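Local coordinates for protein glycogen synthase (Cyanobacterium sp. CLg1, PDB 6GNF) that belongs to the starch and glycogen synthase family of two-domain glycosyltransferases and carries adenosine-5'-diphosphate and a glycan bound in its pockets, at residues A142-P147 and S175-Y180; Y180-Y185 and F262-Q267; Q206-S211 and L227-Q232. One frame throughout, in Å; residues are numbered along the deposited sequence.

Contact 1: residues A142-P147 and S175-Y180; sequences AALAVP and SLLPLY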
ATOM      1  N   ALA A 142      -8.078  20.878  -2.747  1.00 42.50           N
ATOM      2  CA  ALA A 142      -9.207  20.810  -1.829  1.00 43.58           C
ATOM      3  C   ALA A 142      -8.762  20.524  -0.400  1.00 43.80           C
ATOM      4  O   ALA A 142      -9.395  21.022   0.536  1.00 45.32           O
ATOM      5  CB  ALA A 142     -10.204  19.755  -2.290  1.00 43.70           C
ATOM      6  N   ALA A 143      -7.716  19.715  -0.255  1.00 41.10           N
ATOM      7  CA  ALA A 143      -7.243  19.289   1.060  1.00 42.81           C
ATOM      8  C   ALA A 143      -6.627  20.440   1.837  1.00 43.35           C
ATOM      9  O   ALA A 143      -6.736  20.512   3.047  1.00 45.21           O
ATOM     10  CB  ALA A 143      -6.229  18.164   0.917  1.00 40.57           C
ATOM     11  N   LEU A 144      -5.987  21.362   1.128  1.00 44.02           N
ATOM     12  CA  LEU A 144      -5.314  22.479   1.782  1.00 43.94           C
ATOM     13  C   LEU A 144      -6.289  23.376   2.538  1.00 44.58           C
ATOM     14  O   LEU A 144      -5.915  23.935   3.577  1.00 47.58           O
ATOM     15  CB  LEU A 144      -4.519  23.302   0.763  1.00 44.91           C
ATOM     16  CG  LEU A 144      -3.182  22.705   0.313  1.00 44.05           C
ATOM     17  CD1 LEU A 144      -2.737  23.305  -1.002  1.00 44.47           C
ATOM     18  CD2 LEU A 144      -2.110  22.902   1.369  1.00 46.46           C
ATOM     19  N   ALA A 145      -7.527  23.475   2.054  1.00 40.52           N
ATOM     20  CA  ALA A 145      -8.530  24.318   2.696  1.00 42.18           C
ATOM     21  C   ALA A 145      -9.119  23.694   3.956  1.00 42.59           C
ATOM     22  O   ALA A 145      -9.718  24.386   4.779  1.00 46.12           O
ATOM     23  CB  ALA A 145      -9.637  24.662   1.706  1.00 41.88           C
ATOM     24  N   VAL A 146      -8.929  22.394   4.140  1.00 42.71           N
ATOM     25  CA  VAL A 146      -9.629  21.678   5.213  1.00 42.35           C
ATOM     26  C   VAL A 146      -9.238  22.165   6.614  1.00 42.84           C
ATOM     27  O   VAL A 146     -10.141  22.377   7.444  1.00 41.68           O
ATOM     28  CB  VAL A 146      -9.484  20.149   5.073  1.00 43.15           C
ATOM     29  CG1 VAL A 146      -9.889  19.426   6.351  1.00 43.85           C
ATOM     30  CG2 VAL A 146     -10.331  19.661   3.909  1.00 43.89           C
ATOM     31  N   PRO A 147      -7.927  22.334   6.883  1.00 41.38           N
ATOM     32  CA  PRO A 147      -7.553  22.868   8.195  1.00 43.26           C
ATOM     33  C   PRO A 147      -8.083  24.278   8.487  1.00 45.75           C
ATOM     34  O   PRO A 147      -8.192  24.650   9.657  1.00 46.15           O
ATOM     35  CB  PRO A 147      -6.024  22.871   8.152  1.00 42.97           C
ATOM     36  CG  PRO A 147      -5.689  21.772   7.198  1.00 41.31           C
ATOM     37  CD  PRO A 147      -6.744  21.896   6.128  1.00 41.35           C
ATOM     38  N   SER A 175       1.213  14.434  -4.309  1.00 45.95           N
ATOM     39  CA  SER A 175       2.570  14.971  -4.253  1.00 45.62           C
ATOM     40  C   SER A 175       2.703  16.409  -4.761  1.00 46.37           C
ATOM     41  O   SER A 175       3.770  16.982  -4.630  1.00 48.37           O
ATOM     42  CB  SER A 175       3.557  14.046  -4.978  1.00 46.33           C
ATOM     43  OG  SER A 175       3.236  13.938  -6.346  1.00 48.78           O
ATOM     44  N   LEU A 176       1.647  16.973  -5.349  1.00 48.07           N
ATOM     45  CA  LEU A 176       1.644  18.395  -5.726  1.00 48.10           C
ATOM     46  C   LEU A 176       1.206  19.322  -4.581  1.00 47.11           C
ATOM     47  O   LEU A 176       1.346  20.536  -4.668  1.00 49.61           O
ATOM     48  CB  LEU A 176       0.735  18.650  -6.925  1.00 46.30           C
ATOM     49  CG  LEU A 176       1.052  17.943  -8.238  1.00 48.15           C
ATOM     50  CD1 LEU A 176      -0.060  18.253  -9.229  1.00 48.65           C
ATOM     51  CD2 LEU A 176       2.393  18.356  -8.803  1.00 51.20           C
ATOM     52  N   LEU A 177       0.678  18.766  -3.503  1.00 46.56           N
ATOM     53  CA  LEU A 177       0.201  19.593  -2.388  1.00 47.13           C
ATOM     54  C   LEU A 177       1.249  20.592  -1.852  1.00 47.89           C
ATOM     55  O   LEU A 177       0.911  21.730  -1.524  1.00 48.14           O
ATOM     56  CB  LEU A 177      -0.336  18.710  -1.256  1.00 46.26           C
ATOM     57  CG  LEU A 177      -0.906  19.440  -0.038  1.00 46.46           C
ATOM     58  CD1 LEU A 177      -2.074  18.664   0.559  1.00 45.90           C
ATOM     59  CD2 LEU A 177       0.169  19.684   1.017  1.00 46.28           C
ATOM     60  N   PRO A 178       2.519  20.170  -1.736  1.00 47.69           N
ATOM     61  CA  PRO A 178       3.543  21.120  -1.294  1.00 47.74           C
ATOM     62  C   PRO A 178       3.735  22.302  -2.242  1.00 48.49           C
ATOM     63  O   PRO A 178       4.028  23.407  -1.786  1.00 50.15           O
ATOM     64  CB  PRO A 178       4.812  20.272  -1.235  1.00 47.90           C
ATOM     65  CG  PRO A 178       4.330  18.880  -1.037  1.00 48.22           C
ATOM     66  CD  PRO A 178       3.051  18.799  -1.818  1.00 47.63           C
ATOM     67  N   LEU A 179       3.529  22.083  -3.536  1.00 47.84           N
ATOM     68  CA  LEU A 179       3.647  23.162  -4.508  1.00 47.25           C
ATOM     69  C   LEU A 179       2.483  24.130  -4.356  1.00 47.84           C
ATOM     70  O   LEU A 179       2.681  25.348  -4.355  1.00 49.92           O
ATOM     71  CB  LEU A 179       3.714  22.632  -5.944  1.00 47.65           C
ATOM     72  CG  LEU A 179       5.047  21.997  -6.357  1.00 48.14           C
ATOM     73  CD1 LEU A 179       5.288  20.675  -5.655  1.00 49.08           C
ATOM     74  CD2 LEU A 179       5.105  21.796  -7.861  1.00 49.42           C
ATOM     75  N   TYR A 180       1.267  23.600  -4.243  1.00 45.94           N
ATOM     76  CA  TYR A 180       0.090  24.441  -4.051  1.00 44.97           C
ATOM     77  C   TYR A 180       0.142  25.191  -2.718  1.00 46.15           C
ATOM     78  O   TYR A 180      -0.250  26.357  -2.652  1.00 45.99           O
ATOM     79  CB  TYR A 180      -1.197  23.625  -4.131  1.00 43.75           C
ATOM     80  CG  TYR A 180      -1.504  23.101  -5.511  1.00 44.47           C
ATOM     81  CD1 TYR A 180      -1.644  23.964  -6.588  1.00 46.81           C
ATOM     82  CD2 TYR A 180      -1.670  21.743  -5.743  1.00 44.14           C
ATOM     83  CE1 TYR A 180      -1.930  23.490  -7.861  1.00 48.37           C
ATOM     84  CE2 TYR A 180      -1.956  21.257  -7.011  1.00 45.03           C
ATOM     85  CZ  TYR A 180      -2.082  22.129  -8.067  1.00 47.62           C
ATOM     86  OH  TYR A 180      -2.366  21.648  -9.327  1.00 46.79           O
TER

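Contact 2: residues Y180-Y185 and F262-Q267; sequences YLKEYY and FLNCDQ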
ATOM      1  N   TYR A 180       1.267  23.600  -4.243  1.00 45.94           N
ATOM      2  CA  TYR A 180       0.090  24.441  -4.051  1.00 44.97           C
ATOM      3  C   TYR A 180       0.142  25.191  -2.718  1.00 46.15           C
ATOM      4  O   TYR A 180      -0.250  26.357  -2.652  1.00 45.99           O
ATOM      5  CB  TYR A 180      -1.197  23.625  -4.131  1.00 43.75           C
ATOM      6  CG  TYR A 180      -1.504  23.101  -5.511  1.00 44.47           C
ATOM      7  CD1 TYR A 180      -1.644  23.964  -6.588  1.00 46.81           C
ATOM      8  CD2 TYR A 180      -1.670  21.743  -5.743  1.00 44.14           C
ATOM      9  CE1 TYR A 180      -1.930  23.490  -7.861  1.00 48.37           C
ATOM     10  CE2 TYR A 180      -1.956  21.257  -7.011  1.00 45.03           C
ATOM     11  CZ  TYR A 180      -2.082  22.129  -8.067  1.00 47.62           C
ATOM     12  OH  TYR A 180      -2.366  21.648  -9.327  1.00 46.79           O
ATOM     13  N   LEU A 181       0.641  24.531  -1.676  1.00 44.09           N
ATOM     14  CA  LEU A 181       0.829  25.172  -0.373  1.00 44.51           C
ATOM     15  C   LEU A 181       1.666  26.439  -0.512  1.00 44.44           C
ATOM     16  O   LEU A 181       1.328  27.487   0.039  1.00 46.13           O
ATOM     17  CB  LEU A 181       1.524  24.221   0.606  1.00 42.54           C
ATOM     18  CG  LEU A 181       1.880  24.798   1.972  1.00 42.75           C
ATOM     19  CD1 LEU A 181       0.634  25.288   2.694  1.00 42.94           C
ATOM     20  CD2 LEU A 181       2.614  23.781   2.820  1.00 43.21           C
ATOM     21  N   LYS A 182       2.787  26.323  -1.210  1.00 46.00           N
ATOM     22  CA  LYS A 182       3.660  27.474  -1.441  1.00 47.14           C
ATOM     23  C   LYS A 182       3.017  28.532  -2.311  1.00 48.29           C
ATOM     24  O   LYS A 182       3.078  29.722  -1.997  1.00 48.90           O
ATOM     25  CB  LYS A 182       4.957  27.038  -2.098  1.00 47.91           C
ATOM     26  CG  LYS A 182       5.835  26.286  -1.140  1.00 47.69           C
ATOM     27  CD  LYS A 182       7.093  25.784  -1.803  1.00 49.80           C
ATOM     28  CE  LYS A 182       7.924  25.051  -0.774  1.00 49.66           C
ATOM     29  NZ  LYS A 182       9.141  24.513  -1.403  1.00 54.22           N
ATOM     30  N   GLU A 183       2.448  28.105  -3.430  1.00 48.96           N
ATOM     31  CA  GLU A 183       1.993  29.049  -4.439  1.00 49.28           C
ATOM     32  C   GLU A 183       0.702  29.756  -4.059  1.00 49.30           C
ATOM     33  O   GLU A 183       0.629  30.969  -4.173  1.00 52.25           O
ATOM     34  CB  GLU A 183       1.843  28.355  -5.793  1.00 48.72           C
ATOM     35  CG  GLU A 183       1.560  29.297  -6.955  1.00 50.32           C
ATOM     36  CD  GLU A 183       2.617  30.380  -7.137  1.00 53.26           C
ATOM     37  OE1 GLU A 183       3.789  30.197  -6.715  1.00 54.08           O
ATOM     38  OE2 GLU A 183       2.283  31.424  -7.725  1.00 55.24           O
ATOM     39  N   TYR A 184      -0.290  29.008  -3.598  1.00 48.87           N
ATOM     40  CA  TYR A 184      -1.610  29.565  -3.329  1.00 49.43           C
ATOM     41  C   TYR A 184      -1.769  30.111  -1.915  1.00 47.28           C
ATOM     42  O   TYR A 184      -2.631  30.936  -1.697  1.00 48.55           O
ATOM     43  CB  TYR A 184      -2.686  28.493  -3.532  1.00 52.06           C
ATOM     44  CG  TYR A 184      -2.903  27.993  -4.949  1.00 54.47           C
ATOM     45  CD1 TYR A 184      -2.082  28.380  -6.014  1.00 55.69           C
ATOM     46  CD2 TYR A 184      -3.930  27.085  -5.211  1.00 57.25           C
ATOM     47  CE1 TYR A 184      -2.300  27.893  -7.299  1.00 57.26           C
ATOM     48  CE2 TYR A 184      -4.160  26.601  -6.493  1.00 59.10           C
ATOM     49  CZ  TYR A 184      -3.344  26.997  -7.533  1.00 60.25           C
ATOM     50  OH  TYR A 184      -3.584  26.497  -8.791  1.00 63.40           O
ATOM     51  N   TYR A 185      -0.974  29.642  -0.957  1.00 48.62           N
ATOM     52  CA  TYR A 185      -1.186  30.011   0.455  1.00 48.07           C
ATOM     53  C   TYR A 185      -0.036  30.807   1.048  1.00 50.64           C
ATOM     54  O   TYR A 185      -0.196  31.984   1.381  1.00 49.58           O
ATOM     55  CB  TYR A 185      -1.484  28.765   1.300  1.00 46.13           C
ATOM     56  CG  TYR A 185      -2.845  28.186   0.997  1.00 44.91           C
ATOM     57  CD1 TYR A 185      -3.021  27.300  -0.061  1.00 43.06           C
ATOM     58  CD2 TYR A 185      -3.960  28.562   1.733  1.00 45.16           C
ATOM     59  CE1 TYR A 185      -4.257  26.773  -0.360  1.00 43.90           C
ATOM     60  CE2 TYR A 185      -5.214  28.045   1.441  1.00 45.07           C
ATOM     61  CZ  TYR A 185      -5.358  27.149   0.399  1.00 44.84           C
ATOM     62  OH  TYR A 185      -6.590  26.623   0.114  1.00 44.02           O
ATOM     63  N   PHE A 262       9.068  15.512  -3.788  1.00 54.26           N
ATOM     64  CA  PHE A 262      10.314  15.345  -3.035  1.00 58.01           C
ATOM     65  C   PHE A 262      11.072  16.654  -2.915  1.00 57.38           C
ATOM     66  O   PHE A 262      11.612  16.966  -1.856  1.00 58.61           O
ATOM     67  CB  PHE A 262      11.244  14.310  -3.681  1.00 61.14           C
ATOM     68  CG  PHE A 262      10.895  12.882  -3.373  1.00 66.09           C
ATOM     69  CD1 PHE A 262      10.252  12.524  -2.189  1.00 73.59           C
ATOM     70  CD2 PHE A 262      11.234  11.884  -4.262  1.00 67.93           C
ATOM     71  CE1 PHE A 262       9.944  11.198  -1.918  1.00 74.91           C
ATOM     72  CE2 PHE A 262      10.941  10.560  -3.996  1.00 69.72           C
ATOM     73  CZ  PHE A 262      10.294  10.216  -2.822  1.00 75.02           C
ATOM     74  N   LEU A 263      11.120  17.410  -4.006  1.00 55.69           N
ATOM     75  CA  LEU A 263      11.908  18.635  -4.043  1.00 54.82           C
ATOM     76  C   LEU A 263      11.262  19.792  -3.290  1.00 55.16           C
ATOM     77  O   LEU A 263      11.924  20.782  -3.012  1.00 56.92           O
ATOM     78  CB  LEU A 263      12.182  19.056  -5.493  1.00 54.76           C
ATOM     79  CG  LEU A 263      13.110  18.129  -6.286  1.00 56.07           C
ATOM     80  CD1 LEU A 263      13.145  18.520  -7.757  1.00 56.85           C
ATOM     81  CD2 LEU A 263      14.513  18.131  -5.701  1.00 56.87           C
ATOM     82  N   ASN A 264       9.977  19.689  -2.965  1.00 52.14           N
ATOM     83  CA  ASN A 264       9.274  20.795  -2.332  1.00 52.92           C
ATOM     84  C   ASN A 264       8.789  20.530  -0.915  1.00 53.24           C
ATOM     85  O   ASN A 264       8.395  21.476  -0.231  1.00 53.62           O
ATOM     86  CB  ASN A 264       8.106  21.246  -3.219  1.00 52.88           C
ATOM     87  CG  ASN A 264       8.562  22.113  -4.375  1.00 57.44           C
ATOM     88  OD1 ASN A 264       8.696  23.323  -4.234  1.00 60.18           O
ATOM     89  ND2 ASN A 264       8.820  21.500  -5.522  1.00 59.97           N
ATOM     90  N   CYS A 265       8.854  19.285  -0.454  1.00 52.43           N
ATOM     91  CA  CYS A 265       8.388  18.976   0.893  1.00 52.62           C
ATOM     92  C   CYS A 265       9.434  19.400   1.910  1.00 53.77           C
ATOM     93  O   CYS A 265      10.578  19.677   1.558  1.00 57.11           O
ATOM     94  CB  CYS A 265       8.079  17.482   1.046  1.00 52.13           C
ATOM     95  SG  CYS A 265       9.540  16.412   0.986  1.00 56.48           S
ATOM     96  N   ASP A 266       9.041  19.428   3.173  1.00 52.76           N
ATOM     97  CA  ASP A 266       9.976  19.703   4.258  1.00 55.28           C
ATOM     98  C   ASP A 266      10.720  18.443   4.675  1.00 55.38           C
ATOM     99  O   ASP A 266      11.843  18.517   5.150  1.00 57.75           O
ATOM    100  CB  ASP A 266       9.239  20.304   5.455  1.00 56.14           C
ATOM    101  CG  ASP A 266       8.671  21.660   5.140  1.00 56.36           C
ATOM    102  OD1 ASP A 266       9.472  22.506   4.689  1.00 59.73           O
ATOM    103  OD2 ASP A 266       7.453  21.865   5.280  1.00 55.63           O
ATOM    104  N   GLN A 267      10.096  17.282   4.505  1.00 53.58           N
ATOM    105  CA  GLN A 267      10.780  16.025   4.776  1.00 54.94           C
ATOM    106  C   GLN A 267      10.135  14.861   4.048  1.00 52.68           C
ATOM    107  O   GLN A 267       8.905  14.791   3.937  1.00 50.92           O
ATOM    108  CB  GLN A 267      10.816  15.731   6.274  1.00 55.50           C
ATOM    109  CG  GLN A 267      11.699  14.543   6.616  1.00 57.23           C
ATOM    110  CD  GLN A 267      12.218  14.564   8.032  1.00 58.35           C
ATOM    111  OE1 GLN A 267      11.977  15.512   8.789  1.00 60.60           O
ATOM    112  NE2 GLN A 267      12.959  13.532   8.387  1.00 58.52           N
TER

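Contact 3: residues Q206-S211 and L227-Q232; sequences QGRFPS and LSFNTQ. With SO4 (sulfate ion), chain I; SO4 (sulfate ion), chain J.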
ATOM      1  N   GLN A 206       4.815   7.234  -9.899  1.00 51.48           N
ATOM      2  CA  GLN A 206       5.421   8.526  -9.613  1.00 50.35           C
ATOM      3  C   GLN A 206       4.639   9.732 -10.143  1.00 49.18           C
ATOM      4  O   GLN A 206       5.044  10.864  -9.899  1.00 52.96           O
ATOM      5  CB  GLN A 206       6.832   8.532 -10.211  1.00 49.17           C
ATOM      6  CG  GLN A 206       7.699   7.386  -9.727  1.00 49.13           C
ATOM      7  CD  GLN A 206       9.071   7.355 -10.371  1.00 50.20           C
ATOM      8  OE1 GLN A 206       9.325   8.037 -11.364  1.00 49.37           O
ATOM      9  NE2 GLN A 206       9.950   6.522  -9.835  1.00 49.92           N
ATOM     10  N   GLY A 207       3.534   9.498 -10.846  1.00 49.34           N
ATOM     11  CA  GLY A 207       2.789  10.566 -11.484  1.00 48.44           C
ATOM     12  C   GLY A 207       3.567  11.104 -12.658  1.00 51.27           C
ATOM     13  O   GLY A 207       3.804  12.312 -12.754  1.00 51.90           O
ATOM     14  N   ARG A 208       4.001  10.193 -13.529  1.00 51.70           N
ATOM     15  CA  ARG A 208       4.603  10.568 -14.785  1.00 53.64           C
ATOM     16  C   ARG A 208       3.485  10.867 -15.768  1.00 55.08           C
ATOM     17  O   ARG A 208       2.617  10.026 -15.989  1.00 58.17           O
ATOM     18  CB  ARG A 208       5.489   9.448 -15.325  1.00 54.84           C
ATOM     19  CG  ARG A 208       6.634   9.090 -14.399  1.00 54.26           C
ATOM     20  CD  ARG A 208       7.560   8.073 -15.036  1.00 55.42           C
ATOM     21  NE  ARG A 208       8.606   7.641 -14.116  1.00 54.49           N
ATOM     22  CZ  ARG A 208       9.649   6.888 -14.462  1.00 56.35           C
ATOM     23  NH1 ARG A 208       9.794   6.474 -15.715  1.00 59.67           N
ATOM     24  NH2 ARG A 208      10.555   6.545 -13.552  1.00 55.53           N
ATOM     25  N   PHE A 209       3.490  12.085 -16.309  1.00 54.87           N
ATOM     26  CA  PHE A 209       2.497  12.518 -17.277  1.00 53.38           C
ATOM     27  C   PHE A 209       3.177  13.284 -18.385  1.00 54.35           C
ATOM     28  O   PHE A 209       4.248  13.839 -18.174  1.00 54.36           O
ATOM     29  CB  PHE A 209       1.472  13.430 -16.606  1.00 52.07           C
ATOM     30  CG  PHE A 209       0.698  12.758 -15.530  1.00 49.46           C
ATOM     31  CD1 PHE A 209      -0.236  11.779 -15.847  1.00 50.00           C
ATOM     32  CD2 PHE A 209       0.907  13.081 -14.202  1.00 48.16           C
ATOM     33  CE1 PHE A 209      -0.954  11.143 -14.861  1.00 48.58           C
ATOM     34  CE2 PHE A 209       0.195  12.447 -13.209  1.00 46.96           C
ATOM     35  CZ  PHE A 209      -0.740  11.480 -13.541  1.00 47.19           C
ATOM     36  N   PRO A 210       2.560  13.324 -19.573  1.00 55.67           N
ATOM     37  CA  PRO A 210       3.136  14.113 -20.656  1.00 57.52           C
ATOM     38  C   PRO A 210       3.253  15.581 -20.283  1.00 56.32           C
ATOM     39  O   PRO A 210       2.422  16.092 -19.531  1.00 54.58           O
ATOM     40  CB  PRO A 210       2.130  13.940 -21.799  1.00 59.15           C
ATOM     41  CG  PRO A 210       1.356  12.713 -21.465  1.00 58.02           C
ATOM     42  CD  PRO A 210       1.306  12.664 -19.974  1.00 55.86           C
ATOM     43  N   SER A 211       4.251  16.254 -20.835  1.00 58.41           N
ATOM     44  CA  SER A 211       4.500  17.645 -20.501  1.00 59.16           C
ATOM     45  C   SER A 211       3.361  18.537 -20.982  1.00 59.59           C
ATOM     46  O   SER A 211       3.087  19.571 -20.388  1.00 59.25           O
ATOM     47  CB  SER A 211       5.841  18.088 -21.063  1.00 60.89           C
ATOM     48  OG  SER A 211       5.998  17.632 -22.386  1.00 64.54           O
ATOM     49  N   LEU A 227       9.255  19.773 -11.724  1.00 54.53           N
ATOM     50  CA  LEU A 227       8.395  18.771 -12.351  1.00 53.89           C
ATOM     51  C   LEU A 227       9.076  18.024 -13.501  1.00 56.78           C
ATOM     52  O   LEU A 227       8.638  16.954 -13.905  1.00 56.65           O
ATOM     53  CB  LEU A 227       7.120  19.431 -12.879  1.00 53.74           C
ATOM     54  CG  LEU A 227       6.103  19.804 -11.801  1.00 52.60           C
ATOM     55  CD1 LEU A 227       5.188  20.922 -12.272  1.00 54.20           C
ATOM     56  CD2 LEU A 227       5.297  18.581 -11.400  1.00 53.80           C
ATOM     57  N   SER A 228      10.145  18.592 -14.039  1.00 57.89           N
ATOM     58  CA  SER A 228      10.756  18.073 -15.253  1.00 61.36           C
ATOM     59  C   SER A 228      11.471  16.747 -15.049  1.00 59.79           C
ATOM     60  O   SER A 228      11.960  16.453 -13.959  1.00 57.90           O
ATOM     61  CB  SER A 228      11.707  19.114 -15.824  1.00 64.63           C
ATOM     62  OG  SER A 228      10.948  20.263 -16.197  1.00 68.11           O
ATOM     63  N   PHE A 229      11.487  15.929 -16.099  1.00 59.52           N
ATOM     64  CA  PHE A 229      11.975  14.564 -15.994  1.00 61.83           C
ATOM     65  C   PHE A 229      12.268  13.962 -17.366  1.00 64.40           C
ATOM     66  O   PHE A 229      11.526  14.191 -18.319  1.00 64.27           O
ATOM     67  CB  PHE A 229      10.929  13.715 -15.284  1.00 59.99           C
ATOM     68  CG  PHE A 229      11.423  12.371 -14.859  1.00 60.81           C
ATOM     69  CD1 PHE A 229      12.369  12.251 -13.854  1.00 61.00           C
ATOM     70  CD2 PHE A 229      10.919  11.219 -15.442  1.00 62.11           C
ATOM     71  CE1 PHE A 229      12.815  11.002 -13.445  1.00 61.14           C
ATOM     72  CE2 PHE A 229      11.362   9.974 -15.041  1.00 63.39           C
ATOM     73  CZ  PHE A 229      12.312   9.866 -14.040  1.00 62.82           C
ATOM     74  N   ASN A 230      13.352  13.199 -17.452  1.00 66.64           N
ATOM     75  CA  ASN A 230      13.724  12.523 -18.690  1.00 71.17           C
ATOM     76  C   ASN A 230      13.897  11.044 -18.480  1.00 70.12           C
ATOM     77  O   ASN A 230      14.628  10.640 -17.590  1.00 70.59           O
ATOM     78  CB  ASN A 230      15.031  13.078 -19.238  1.00 75.45           C
ATOM     79  CG  ASN A 230      14.807  14.218 -20.187  1.00 79.73           C
ATOM     80  OD1 ASN A 230      14.483  15.327 -19.771  1.00 84.48           O
ATOM     81  ND2 ASN A 230      14.976  13.957 -21.477  1.00 85.29           N
ATOM     82  N   THR A 231      13.296  10.245 -19.354  1.00 72.08           N
ATOM     83  CA  THR A 231      13.346   8.793 -19.222  1.00 74.68           C
ATOM     84  C   THR A 231      12.950   8.097 -20.513  1.00 80.85           C
ATOM     85  O   THR A 231      12.421   8.737 -21.426  1.00 81.71           O
ATOM     86  CB  THR A 231      12.404   8.308 -18.104  1.00 72.66           C
ATOM     87  OG1 THR A 231      12.486   6.886 -17.957  1.00 72.52           O
ATOM     88  CG2 THR A 231      10.952   8.687 -18.402  1.00 71.60           C
ATOM     89  N   GLN A 232      13.168   6.784 -20.547  1.00 84.75           N
ATOM     90  CA  GLN A 232      12.745   5.934 -21.661  1.00 89.56           C
ATOM     91  C   GLN A 232      11.447   5.178 -21.355  1.00 89.32           C
ATOM     92  O   GLN A 232      10.909   4.509 -22.227  1.00 92.85           O
ATOM     93  CB  GLN A 232      13.848   4.936 -21.994  1.00 93.14           C
ATOM     94  CG  GLN A 232      15.146   5.585 -22.430  1.00 96.56           C
ATOM     95  CD  GLN A 232      16.194   4.555 -22.809  1.00101.44           C
ATOM     96  OE1 GLN A 232      16.363   3.546 -22.119  1.00 98.95           O
ATOM     97  NE2 GLN A 232      16.881   4.786 -23.925  1.00107.10           N
TER
HETATM   98  S   SO4 I 605       3.906  15.662 -25.120  1.00101.61           S
HETATM   99  O1  SO4 I 605       4.343  16.554 -24.022  1.00103.39           O
HETATM  100  O2  SO4 I 605       3.893  16.392 -26.412  1.00101.37           O
HETATM  101  O3  SO4 I 605       2.525  15.192 -24.840  1.00106.24           O
HETATM  102  O4  SO4 I 605       4.852  14.524 -25.193  1.00 99.04           O
HETATM  103  S   SO4 J 606       1.383   6.697 -12.843  1.00127.54           S
HETATM  104  O1  SO4 J 606       1.743   7.228 -11.510  1.00114.05           O
HETATM  105  O2  SO4 J 606       1.554   7.763 -13.862  1.00119.32           O
HETATM  106  O3  SO4 J 606      -0.024   6.220 -12.803  1.00117.65           O
HETATM  107  O4  SO4 J 606       2.283   5.571 -13.188  1.00128.86           O

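Contact 1: residues A142-P147 and S175-Y180
In the Rossmann-like domain that holds the nine-stranded mixed sheet, helix 132-144 packs against helix 177-186, with L144 of the first set between L177 and Y180 of the second. The two branches of L144 divide the work. CD2 rests on L177, 3.9 Å from its CG, while CD1 turns to the backbone side of Y180 and comes within 3.5 Å of Y180 CB. The side chains of L144 and Y180 cross at about a right angle, and L144 meets the root of the tyrosine, not its ring. L177 has CG anti to the backbone N (chi1 -178°), which carries its methyls toward the other helix, alongside L144, and brings CD1 to 4.2 Å from A143 CB. The small methyl of A143 meets that one branch, whereas the longer, branched L144 reaches both L177 and Y180. Tyrosine suits its place for a double reason: its CB offers an apolar surface to L144, and its side chain also lies on A137, S140 and Q141 of helix 132-144, with OH bonded to L217 O. No hydrogen bond joins the two segments. On the sheet side, F167 of strand 166-170 touches both L144 and L177, completing the apolar helix-sheet layer typical of a Rossmann-like alpha/beta fold.

Contact 2: residues Y180-Y185 and F262-Q267
K182 NZ gives a hydrogen bond to N264 OD1, 3.1 Å away, and this bond carries the contact. The ammonium group meets the amide oxygen at a C=O...N angle of 120° and is tilted 19° from the carbonyl plane. A second, weak bond of 3.3 Å runs from NZ to the backbone oxygen N264 O, so one lysine grips side chain and main chain of the same residue. That position suits a cation, since it lies near the C-terminal end of helix 257-264, where the helix dipole would probably favour positive charge. D266 may add a weak, longer-range attraction, its OD1 lying 6.4 Å from K182 NZ, while its OD2 bonds to T196 N. The amide is held from its other end too: N264 ND2 bonds to A260 O, one turn back in the helix, and to D226 OD2. Asparagine fits because it can donate and accept at once. Both helices flank the Rossmann-like sheet: helix 177-186 leads into strand 195-200 and helix 257-264 into strand 267-270, two parallel neighbours. Length is what lysine contributes, for its chain is extended beyond CG (chi3 180°) and spans backbones whose CA atoms at K182 and N264 stand 8.8 Å apart. CE comes to 3.6 Å from N264 O as the chain brings NZ to the same oxygens. Further out, the K182 side chain packs on Y223, and L181 on T196 of strand 195-200.

Contact 3: residues Q206-S211 and L227-Q232
R208 lays one face of its guanidinium against the ring of F229, whose CE2 sits over the centre of the group, 3.6 Å from R208 CZ. The two planes are 56° apart, so the ring leans on the cation obliquely instead of stacking flat. F229 has CG anti to the backbone N (chi1 -168°), which throws the ring across to R208. Q206 takes the edge of the guanidinium: R208 NE and NH2 each bond to Q206 OE1 at 2.9 Å, a side-on grip with both nitrogens on one oxygen. That oxygen lies in the guanidinium plane, yet both donors rise from the same face of the amide, NE 48° out of its plane. N256 ND2 is a further donor to OE1, and V287 O and I203 O bind Q206 NE2, fixing the amide's rotation. E288 then ties the cluster together, forming a salt bridge with R208 NH2 and a hydrogen bond with T231 OG1. R208 NH1 bonds to F233 O and passes 3.5 Å from T231 OG1. Arginine suits this place because the guanidinium face carries no N-H donors, so an aromatic ring can lie against it while the edge is left for the acceptors. G207, whose positive phi favours glycine, gives its N to a sulfate oxygen, O1 of chain J, at 3.0 Å; the ion is probably from the crystallisation liquor. The long R208 thus reaches F229 and T231 from the far outer strand of a small three-stranded antiparallel sheet (208-209, 251-256, 228-231) in the starch synthase catalytic domain.

In the fold
Contacts 1 and 2 lie about 9 Å apart, centre to centre, and share helix 177-186 and Y180. They also touch directly: L144 CB is 3.7 Å from Y185 CE1, and L179 CD1 packs 3.6 Å from N264 ND2. Contact 3 stands further off, its centre about 21 Å from that of contact 1 and about 19 Å from that of contact 2. Packing of L176 CD2 on L227 CD2, 3.9 Å, links it to contact 1, whereas the nearest atoms of contacts 2 and 3 are about 6 Å apart. In sequence, contact 3 is nested inside the loop closed by contact 2. It also lies near bound sugar: the R208 side chain is about 8 Å from a beta-D-glucopyranose and that of Q206 about 9 Å from an alpha-D-glucopyranose.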